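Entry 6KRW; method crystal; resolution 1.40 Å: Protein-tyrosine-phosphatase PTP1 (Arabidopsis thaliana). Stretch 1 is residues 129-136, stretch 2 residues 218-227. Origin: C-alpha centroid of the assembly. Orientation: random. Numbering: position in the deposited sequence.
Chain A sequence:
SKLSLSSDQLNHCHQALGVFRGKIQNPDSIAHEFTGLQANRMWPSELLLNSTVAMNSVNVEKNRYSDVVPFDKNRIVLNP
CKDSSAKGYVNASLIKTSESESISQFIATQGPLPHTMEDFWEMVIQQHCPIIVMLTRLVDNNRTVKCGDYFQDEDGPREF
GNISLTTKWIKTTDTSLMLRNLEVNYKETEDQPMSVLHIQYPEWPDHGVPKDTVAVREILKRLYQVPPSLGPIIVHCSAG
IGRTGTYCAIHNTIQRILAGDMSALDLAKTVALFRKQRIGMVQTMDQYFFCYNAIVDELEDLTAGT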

# COMPACT_ATOMS: atom_id res chain seq x y z
N CYS A 129 -12.60 -1.52 3.84
CA CYS A 129 -11.20 -2.01 3.74
C CYS A 129 -10.91 -2.93 4.91
O CYS A 129 -11.05 -2.50 6.03
CB CYS A 129 -10.21 -0.86 3.77
SG CYS A 129 -10.45 0.28 2.38
N PRO A 130 -10.53 -4.21 4.69
CA PRO A 130 -10.28 -5.12 5.81
C PRO A 130 -8.92 -4.95 6.49
O PRO A 130 -8.75 -5.44 7.63
CB PRO A 130 -10.39 -6.49 5.14
CG PRO A 130 -9.93 -6.25 3.73
CD PRO A 130 -10.53 -4.91 3.39
N ILE A 131 -7.97 -4.28 5.81
CA ILE A 131 -6.54 -4.24 6.21
C ILE A 131 -6.04 -2.82 6.01
O ILE A 131 -6.31 -2.25 4.95
CB ILE A 131 -5.69 -5.22 5.37
CG1 ILE A 131 -6.18 -6.66 5.49
CG2 ILE A 131 -4.20 -5.08 5.68
CD1 ILE A 131 -6.02 -7.28 6.81
N ILE A 132 -5.22 -2.35 6.91
CA ILE A 132 -4.33 -1.19 6.76
C ILE A 132 -2.89 -1.63 6.96
O ILE A 132 -2.58 -2.18 8.01
CB ILE A 132 -4.69 -0.05 7.71
CG1 ILE A 132 -6.12 0.43 7.51
CG2 ILE A 132 -3.70 1.06 7.59
CD1 ILE A 132 -6.65 1.28 8.65
N VAL A 133 -2.06 -1.38 5.97
CA VAL A 133 -0.60 -1.58 6.00
C VAL A 133 0.04 -0.22 6.15
O VAL A 133 -0.06 0.62 5.23
CB VAL A 133 -0.07 -2.36 4.80
CG1 VAL A 133 1.43 -2.52 4.86
CG2 VAL A 133 -0.79 -3.68 4.63
N MET A 134 0.71 -0.04 7.28
CA MET A 134 1.37 1.23 7.60
C MET A 134 2.88 1.02 7.60
O MET A 134 3.37 0.23 8.44
CB MET A 134 0.93 1.69 8.99
CG MET A 134 1.56 2.96 9.42
SD MET A 134 0.85 3.53 10.94
CE MET A 134 1.78 5.04 11.11
N LEU A 135 3.64 1.71 6.75
CA LEU A 135 5.08 1.45 6.50
C LEU A 135 5.92 2.63 6.96
O LEU A 135 6.98 2.85 6.41
CB LEU A 135 5.27 1.18 5.01
CG LEU A 135 4.46 0.01 4.48
CD1 LEU A 135 4.52 -0.01 2.93
CD2 LEU A 135 4.91 -1.32 5.06
N THR A 136 5.48 3.34 7.99
CA THR A 136 6.25 4.51 8.47
C THR A 136 6.09 4.59 10.00
O THR A 136 5.12 4.09 10.49
CB THR A 136 5.74 5.81 7.84
OG1 THR A 136 6.50 6.96 8.21
CG2 THR A 136 4.28 6.07 8.12
N GLU A 218 6.73 -11.05 5.85
CA GLU A 218 5.73 -11.52 6.84
C GLU A 218 4.40 -10.79 6.63
O GLU A 218 3.35 -11.42 6.80
CB GLU A 218 6.28 -11.35 8.25
CG GLU A 218 5.33 -11.92 9.27
CD GLU A 218 5.83 -11.92 10.71
OE1 GLU A 218 7.03 -12.12 10.93
OE2 GLU A 218 5.03 -11.56 11.53
N ILE A 219 4.43 -9.50 6.29
CA ILE A 219 3.15 -8.79 6.00
C ILE A 219 2.43 -9.54 4.87
O ILE A 219 1.25 -9.85 5.02
CB ILE A 219 3.41 -7.33 5.62
CG1 ILE A 219 4.14 -6.55 6.71
CG2 ILE A 219 2.10 -6.65 5.19
CD1 ILE A 219 4.56 -5.16 6.32
N LEU A 220 3.14 -9.86 3.80
CA LEU A 220 2.49 -10.56 2.67
C LEU A 220 1.98 -11.93 3.12
O LEU A 220 0.85 -12.32 2.77
CB LEU A 220 3.48 -10.68 1.51
CG LEU A 220 3.02 -11.55 0.34
CD1 LEU A 220 1.71 -11.01 -0.24
CD2 LEU A 220 4.10 -11.60 -0.74
N LYS A 221 2.78 -12.65 3.92
CA LYS A 221 2.36 -13.99 4.38
C LYS A 221 1.08 -13.89 5.21
O LYS A 221 0.20 -14.78 5.04
CB LYS A 221 3.49 -14.62 5.19
CG LYS A 221 4.70 -15.00 4.37
CD LYS A 221 5.83 -15.55 5.22
CE LYS A 221 7.12 -15.76 4.44
NZ LYS A 221 6.97 -16.79 3.39
N ARG A 222 0.95 -12.86 6.04
CA ARG A 222 -0.28 -12.70 6.86
C ARG A 222 -1.48 -12.34 5.98
O ARG A 222 -2.61 -12.64 6.35
CB ARG A 222 -0.05 -11.66 7.95
CG ARG A 222 0.92 -12.13 9.02
CD ARG A 222 1.17 -11.07 10.08
NE ARG A 222 2.06 -11.61 11.11
CZ ARG A 222 1.69 -12.44 12.07
NH1 ARG A 222 2.60 -12.88 12.94
NH2 ARG A 222 0.43 -12.82 12.15
N LEU A 223 -1.23 -11.75 4.82
CA LEU A 223 -2.34 -11.27 3.95
C LEU A 223 -2.68 -12.29 2.86
O LEU A 223 -3.70 -12.07 2.18
CB LEU A 223 -1.97 -9.91 3.36
CG LEU A 223 -1.75 -8.78 4.36
CD1 LEU A 223 -1.55 -7.45 3.63
CD2 LEU A 223 -2.90 -8.67 5.37
N TYR A 224 -1.90 -13.35 2.69
CA TYR A 224 -2.25 -14.39 1.69
C TYR A 224 -3.68 -14.89 1.92
O TYR A 224 -4.39 -15.18 0.92
CB TYR A 224 -1.31 -15.59 1.78
CG TYR A 224 0.05 -15.44 1.14
CD1 TYR A 224 0.24 -14.75 -0.05
CD2 TYR A 224 1.16 -16.07 1.69
CE1 TYR A 224 1.49 -14.66 -0.64
CE2 TYR A 224 2.41 -15.98 1.11
CZ TYR A 224 2.58 -15.28 -0.06
OH TYR A 224 3.83 -15.21 -0.63
N GLN A 225 -4.11 -14.92 3.19
CA GLN A 225 -5.38 -15.56 3.63
C GLN A 225 -6.57 -14.62 3.38
O GLN A 225 -7.71 -15.10 3.45
CB GLN A 225 -5.32 -15.92 5.11
CG GLN A 225 -3.99 -16.52 5.54
CD GLN A 225 -3.76 -17.89 4.94
OE1 GLN A 225 -4.70 -18.64 4.69
NE2 GLN A 225 -2.50 -18.23 4.74
N VAL A 226 -6.33 -13.34 3.13
CA VAL A 226 -7.41 -12.32 3.13
C VAL A 226 -8.00 -12.28 1.72
O VAL A 226 -7.33 -11.86 0.80
CB VAL A 226 -6.88 -10.95 3.56
CG1 VAL A 226 -8.00 -9.91 3.57
CG2 VAL A 226 -6.18 -11.02 4.91
N PRO A 227 -9.27 -12.69 1.52
CA PRO A 227 -9.85 -12.71 0.19
C PRO A 227 -9.88 -11.31 -0.41
O PRO A 227 -10.32 -10.36 0.24
CB PRO A 227 -11.27 -13.25 0.40
CG PRO A 227 -11.18 -13.99 1.70
CD PRO A 227 -10.19 -13.21 2.54

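What holds the strand against the helix? Apolar side chains alone make the contact: no hydrogen bond or salt bridge crosses between the two stretches, and every close pair joins carbon to carbon. The strand of residues 131-134 and the helix that includes residues 218-223 run almost exactly antiparallel, at 177°, with their axes 11.2 Å apart at closest approach. That spacing leaves room for a layer of side chains between the backbones, and the 259 Å² buried, both sides summed, comes almost entirely from aliphatic residues, one of them a proline. Residues at least 84 positions apart in sequence thus pack against one another.

Which residues form the layer, and in what order? Because the directions oppose, the pairing runs backward along the helix as the strand advances. At the center, Ile 131 meets Leu 223, with Ile 131 CD1 3.7 Å from Leu 223 CD2, the closest approach in the contact. Two residues on, Val 133 touches two helix residues: its CG2 lies 4.0 Å from CD1 of Leu 223 and 4.2 Å from CG2 of Ile 219, so this one methyl reaches both. Leu 223 in turn touches both Ile 131 and Val 133; its CD1 reaches both, lying 4.1 Å from CG2 of Ile 131 and 4.0 Å from CG2 of Val 133, while its CD2 makes the closest contact to Ile 131. Beyond the strand, Leu 135 extends the layer. Its CA-to-CB bond points sideways, yet the end of its side chain comes nearer, placing Leu 135 CD2 4.1 Å from CD1 of Ile 219.

How does the contact continue past the helical segment? A type I beta turn from Leu 223 to Val 226, with a hydrogen bond from Val 226 N to Leu 223 O of 3.1 Å, carries the chain around so that Val 226 again directs its CA-to-CB bond toward the other stretch. Val 226 CG1 packs 4.1 Å from CG of Pro 130 and 4.2 Å from CG1 of Ile 131. One valine methyl therefore touches both the proline ring and the isoleucine beside it. Gln 225, within the turn, is exposed, poorly ordered and clear of the contact.

Why do some residues contribute and others not? On the strand, side chains alternate: Ile 131 and Val 133 point toward the helix, whereas Met 134 points away and Ile 132 is out of reach. On the helix, Ile 219 and Leu 223 are four residues apart, about one turn, and so present the same face.

Where does the side-chain salt bridge lie? It lies within the helix, off the packed layer. Arg 222 forms a salt bridge with Glu 218, one turn earlier: Arg 222 NE donates to Glu 218 OE2 at 3.0 Å, and Arg 222 NH1 donates to the same Glu 218 OE2 at 3.1 Å. Both side chains are out of reach of the strand. The same two residues are also linked through the backbone, from Arg 222 N to Glu 218 O at 2.9 Å, while Leu 223 N donates to Leu 220 O at 3.0 Å.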